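Local coordinates for GNAT family acetyltransferase (Mycobacterium smegmatis, PDB 6C30), which probably transfers an acetyl group from acetyl-CoA to an amino group, as a RimJ-type N-acetyltransferase of the GNAT family, at residues K178-V183 with R188-V193. Numbering follows the deposited sequence.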
ATOM      1  N   LYS A 178       2.475 -36.740 -12.843  1.00 12.02           N
ATOM      2  CA  LYS A 178       1.763 -37.811 -12.156  1.00 13.18           C
ATOM      3  C   LYS A 178       2.104 -37.881 -10.663  1.00 12.89           C
ATOM      4  O   LYS A 178       3.277 -37.848 -10.284  1.00 13.82           O
ATOM      5  CB  LYS A 178       2.072 -39.166 -12.809  1.00 15.37           C
ATOM      6  CG  LYS A 178       1.646 -39.262 -14.276  1.00 15.07           C
ATOM      7  CD  LYS A 178       0.130 -39.132 -14.467  1.00 15.08           C
ATOM      8  CE  LYS A 178      -0.608 -40.323 -13.890  1.00 16.10           C
ATOM      9  NZ  LYS A 178      -2.085 -40.216 -14.124  1.00 17.59           N
ATOM     10  N   ARG A 179       1.071 -37.979  -9.823  1.00 13.72           N
ATOM     11  CA  ARG A 179       1.255 -38.211  -8.383  1.00 13.96           C
ATOM     12  C   ARG A 179       2.249 -37.201  -7.807  1.00 12.36           C
ATOM     13  O   ARG A 179       3.160 -37.558  -7.062  1.00 14.01           O
ATOM     14  CB  ARG A 179       1.728 -39.650  -8.127  1.00 15.01           C
ATOM     15  CG  ARG A 179       0.722 -40.711  -8.565  1.00 15.89           C
ATOM     16  CD  ARG A 179       1.304 -42.129  -8.541  1.00 16.82           C
ATOM     17  NE  ARG A 179       2.425 -42.290  -9.468  1.00 16.65           N
ATOM     18  CZ  ARG A 179       2.295 -42.518 -10.772  1.00 17.73           C
ATOM     19  NH1 ARG A 179       1.088 -42.620 -11.317  1.00 18.29           N
ATOM     20  NH2 ARG A 179       3.372 -42.649 -11.537  1.00 17.36           N
ATOM     21  N   TYR A 180       2.071 -35.939  -8.175  1.00 12.76           N
ATOM     22  CA  TYR A 180       3.109 -34.930  -7.999  1.00 12.70           C
ATOM     23  C   TYR A 180       3.218 -34.387  -6.571  1.00 13.15           C
ATOM     24  O   TYR A 180       4.315 -34.300  -6.022  1.00 14.55           O
ATOM     25  CB  TYR A 180       2.868 -33.779  -8.993  1.00 13.22           C
ATOM     26  CG  TYR A 180       3.886 -32.665  -8.903  1.00 12.39           C
ATOM     27  CD1 TYR A 180       5.219 -32.888  -9.234  1.00 13.58           C
ATOM     28  CD2 TYR A 180       3.514 -31.391  -8.499  1.00 13.50           C
ATOM     29  CE1 TYR A 180       6.151 -31.867  -9.148  1.00 15.05           C
ATOM     30  CE2 TYR A 180       4.441 -30.365  -8.418  1.00 13.76           C
ATOM     31  CZ  TYR A 180       5.755 -30.613  -8.735  1.00 15.31           C
ATOM     32  OH  TYR A 180       6.667 -29.579  -8.642  1.00 18.68           O
ATOM     33  N   LEU A 181       2.087 -33.997  -5.989  1.00 12.43           N
ATOM     34  CA  LEU A 181       2.073 -33.368  -4.669  1.00 13.32           C
ATOM     35  C   LEU A 181       1.119 -34.102  -3.751  1.00 12.87           C
ATOM     36  O   LEU A 181       0.053 -34.565  -4.188  1.00 14.23           O
ATOM     37  CB  LEU A 181       1.664 -31.895  -4.774  1.00 14.81           C
ATOM     38  CG  LEU A 181       2.750 -30.879  -5.123  1.00 16.01           C
ATOM     39  CD1 LEU A 181       2.148 -29.585  -5.653  1.00 16.88           C
ATOM     40  CD2 LEU A 181       3.645 -30.613  -3.904  1.00 17.77           C
ATOM     41  N   GLU A 182       1.488 -34.198  -2.477  1.00 13.37           N
ATOM     42  CA  GLU A 182       0.637 -34.834  -1.485  1.00 14.69           C
ATOM     43  C   GLU A 182      -0.447 -33.845  -1.085  1.00 13.20           C
ATOM     44  O   GLU A 182      -0.172 -32.852  -0.405  1.00 14.08           O
ATOM     45  CB  GLU A 182       1.451 -35.261  -0.267  1.00 15.94           C
ATOM     46  CG  GLU A 182       0.918 -36.481   0.451  1.00 19.86           C
ATOM     47  CD  GLU A 182       1.639 -36.741   1.765  1.00 25.88           C
ATOM     48  OE1 GLU A 182       2.644 -36.053   2.060  1.00 25.20           O
ATOM     49  OE2 GLU A 182       1.190 -37.633   2.510  1.00 27.66           O
ATOM     50  N   VAL A 183      -1.672 -34.099  -1.526  1.00 12.45           N
ATOM     51  CA  VAL A 183      -2.790 -33.165  -1.360  1.00 14.29           C
ATOM     52  C   VAL A 183      -4.043 -33.965  -1.015  1.00 14.05           C
ATOM     53  O   VAL A 183      -4.355 -34.945  -1.685  1.00 14.61           O
ATOM     54  CB  VAL A 183      -3.042 -32.339  -2.651  1.00 12.02           C
ATOM     55  CG1 VAL A 183      -4.336 -31.542  -2.550  1.00 14.66           C
ATOM     56  CG2 VAL A 183      -1.865 -31.429  -2.970  1.00 13.40           C
ATOM     57  N   ARG A 188      -1.308 -36.547  -5.747  1.00 13.96           N
ATOM     58  CA  ARG A 188      -2.256 -36.124  -6.782  1.00 13.36           C
ATOM     59  C   ARG A 188      -1.586 -35.590  -8.042  1.00 13.97           C
ATOM     60  O   ARG A 188      -0.651 -34.786  -7.961  1.00 12.93           O
ATOM     61  CB  ARG A 188      -3.195 -35.035  -6.247  1.00 14.98           C
ATOM     62  CG  ARG A 188      -3.808 -35.313  -4.893  1.00 20.55           C
ATOM     63  CD  ARG A 188      -5.068 -36.090  -5.049  1.00 24.14           C
ATOM     64  NE  ARG A 188      -5.763 -36.322  -3.787  1.00 18.74           N
ATOM     65  CZ  ARG A 188      -6.891 -37.018  -3.712  1.00 22.25           C
ATOM     66  NH1 ARG A 188      -7.417 -37.513  -4.825  1.00 24.15           N
ATOM     67  NH2 ARG A 188      -7.489 -37.221  -2.547  1.00 21.92           N
ATOM     68  N   ASP A 189      -2.074 -36.016  -9.210  1.00 13.17           N
ATOM     69  CA  ASP A 189      -1.621 -35.433 -10.470  1.00 13.48           C
ATOM     70  C   ASP A 189      -1.802 -33.916 -10.474  1.00 12.03           C
ATOM     71  O   ASP A 189      -2.825 -33.411 -10.012  1.00 13.09           O
ATOM     72  CB  ASP A 189      -2.403 -35.980 -11.665  1.00 14.67           C
ATOM     73  CG  ASP A 189      -2.213 -37.469 -11.903  1.00 15.48           C
ATOM     74  OD1 ASP A 189      -1.426 -38.154 -11.204  1.00 14.13           O
ATOM     75  OD2 ASP A 189      -2.885 -37.943 -12.847  1.00 16.65           O
ATOM     76  N   HIS A 190      -0.823 -33.197 -11.007  1.00 13.54           N
ATOM     77  CA  HIS A 190      -0.940 -31.761 -11.244  1.00 13.05           C
ATOM     78  C   HIS A 190      -0.522 -31.452 -12.675  1.00 13.10           C
ATOM     79  O   HIS A 190       0.502 -31.959 -13.149  1.00 13.79           O
ATOM     80  CB  HIS A 190      -0.059 -30.958 -10.277  1.00 14.25           C
ATOM     81  CG  HIS A 190      -0.612 -30.832  -8.888  1.00 11.75           C
ATOM     82  ND1 HIS A 190      -0.759 -31.910  -8.043  1.00 12.08           N
ATOM     83  CD2 HIS A 190      -1.025 -29.744  -8.188  1.00 12.41           C
ATOM     84  CE1 HIS A 190      -1.255 -31.495  -6.889  1.00 12.69           C
ATOM     85  NE2 HIS A 190      -1.417 -30.186  -6.948  1.00 13.21           N
ATOM     86  N   LEU A 191      -1.314 -30.644 -13.372  1.00 13.80           N
ATOM     87  CA  LEU A 191      -0.869 -30.050 -14.626  1.00 12.94           C
ATOM     88  C   LEU A 191       0.261 -29.073 -14.365  1.00 13.24           C
ATOM     89  O   LEU A 191       0.280 -28.402 -13.332  1.00 13.17           O
ATOM     90  CB  LEU A 191      -2.023 -29.329 -15.324  1.00 16.52           C
ATOM     91  CG  LEU A 191      -3.116 -30.239 -15.884  1.00 16.73           C
ATOM     92  CD1 LEU A 191      -4.399 -29.458 -16.028  1.00 18.08           C
ATOM     93  CD2 LEU A 191      -2.694 -30.844 -17.216  1.00 20.74           C
ATOM     94  N   LEU A 192       1.207 -29.015 -15.290  1.00 12.73           N
ATOM     95  CA  LEU A 192       2.245 -28.007 -15.282  1.00 12.37           C
ATOM     96  C   LEU A 192       1.924 -27.004 -16.373  1.00 13.96           C
ATOM     97  O   LEU A 192       1.738 -27.387 -17.535  1.00 13.82           O
ATOM     98  CB  LEU A 192       3.621 -28.643 -15.522  1.00 14.39           C
ATOM     99  CG  LEU A 192       4.809 -27.689 -15.606  1.00 13.11           C
ATOM    100  CD1 LEU A 192       5.046 -27.017 -14.264  1.00 14.00           C
ATOM    101  CD2 LEU A 192       6.072 -28.413 -16.070  1.00 15.76           C
ATOM    102  N   VAL A 193       1.852 -25.732 -16.006  1.00 12.72           N
ATOM    103  CA  VAL A 193       1.621 -24.675 -16.986  1.00 13.17           C
ATOM    104  C   VAL A 193       2.770 -23.665 -16.898  1.00 13.14           C
ATOM    105  O   VAL A 193       3.446 -23.587 -15.872  1.00 13.07           O
ATOM    106  CB  VAL A 193       0.249 -23.975 -16.786  1.00 12.00           C
ATOM    107  CG1 VAL A 193      -0.889 -24.991 -16.807  1.00 14.68           C
ATOM    108  CG2 VAL A 193       0.224 -23.162 -15.492  1.00 13.69           C
TER
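Asp189 reaches across to the corner at Lys178 and Arg179 and grips it with both carboxylate oxygens. Lys178 runs alongside it, its chain bent at chi2 and chi3, which brings NZ back to the syn side of OD2; NZ and Asp189 OD2 are 2.7 Å apart in a salt bridge. The other oxygen, OD1, takes the backbone N-H of Arg179 on its anti side, N to Asp189 OD1 2.9 Å. Arg179 has a positive phi, and just beyond it Tyr180 and Leu181 both face Arg188, a classic beta bulge. Here Arg188 O accepts two bonds, both from well above its carbonyl plane and from opposite faces: Tyr180 N at 3.0 Å from Arg188 O, and His190 ND1 at 2.9 Å from the same oxygen. Arg188 O lies almost in the plane of the His190 ring. Leu181 crosses His190 at about a right angle and lays CD1 over one ring face in a CH-pi contact, while Val183 CG2 meets the ring edge. Tyr180 turns an edge toward the His190 face in an offset edge-to-face pair, planes at 62°. Farther along, Leu181 O accepts Arg188 N at 2.9 Å. Arg188 bends at chi2 (-87°), carrying its NE to Val183 O, 2.9 Å away and in the guanidinium plane, while NH2 bonds to Asp184 O. The hairpin of 182-183 with 186-196 thus has its turn tied by an arginine side chain, at one margin of the GNAT sheet. The ND1 bond to a carbonyl and the flanking Leu181 and Val183 contacts together fix the rotation of the His190 ring, and the adjacent lysine would probably help keep Asp189 ionised.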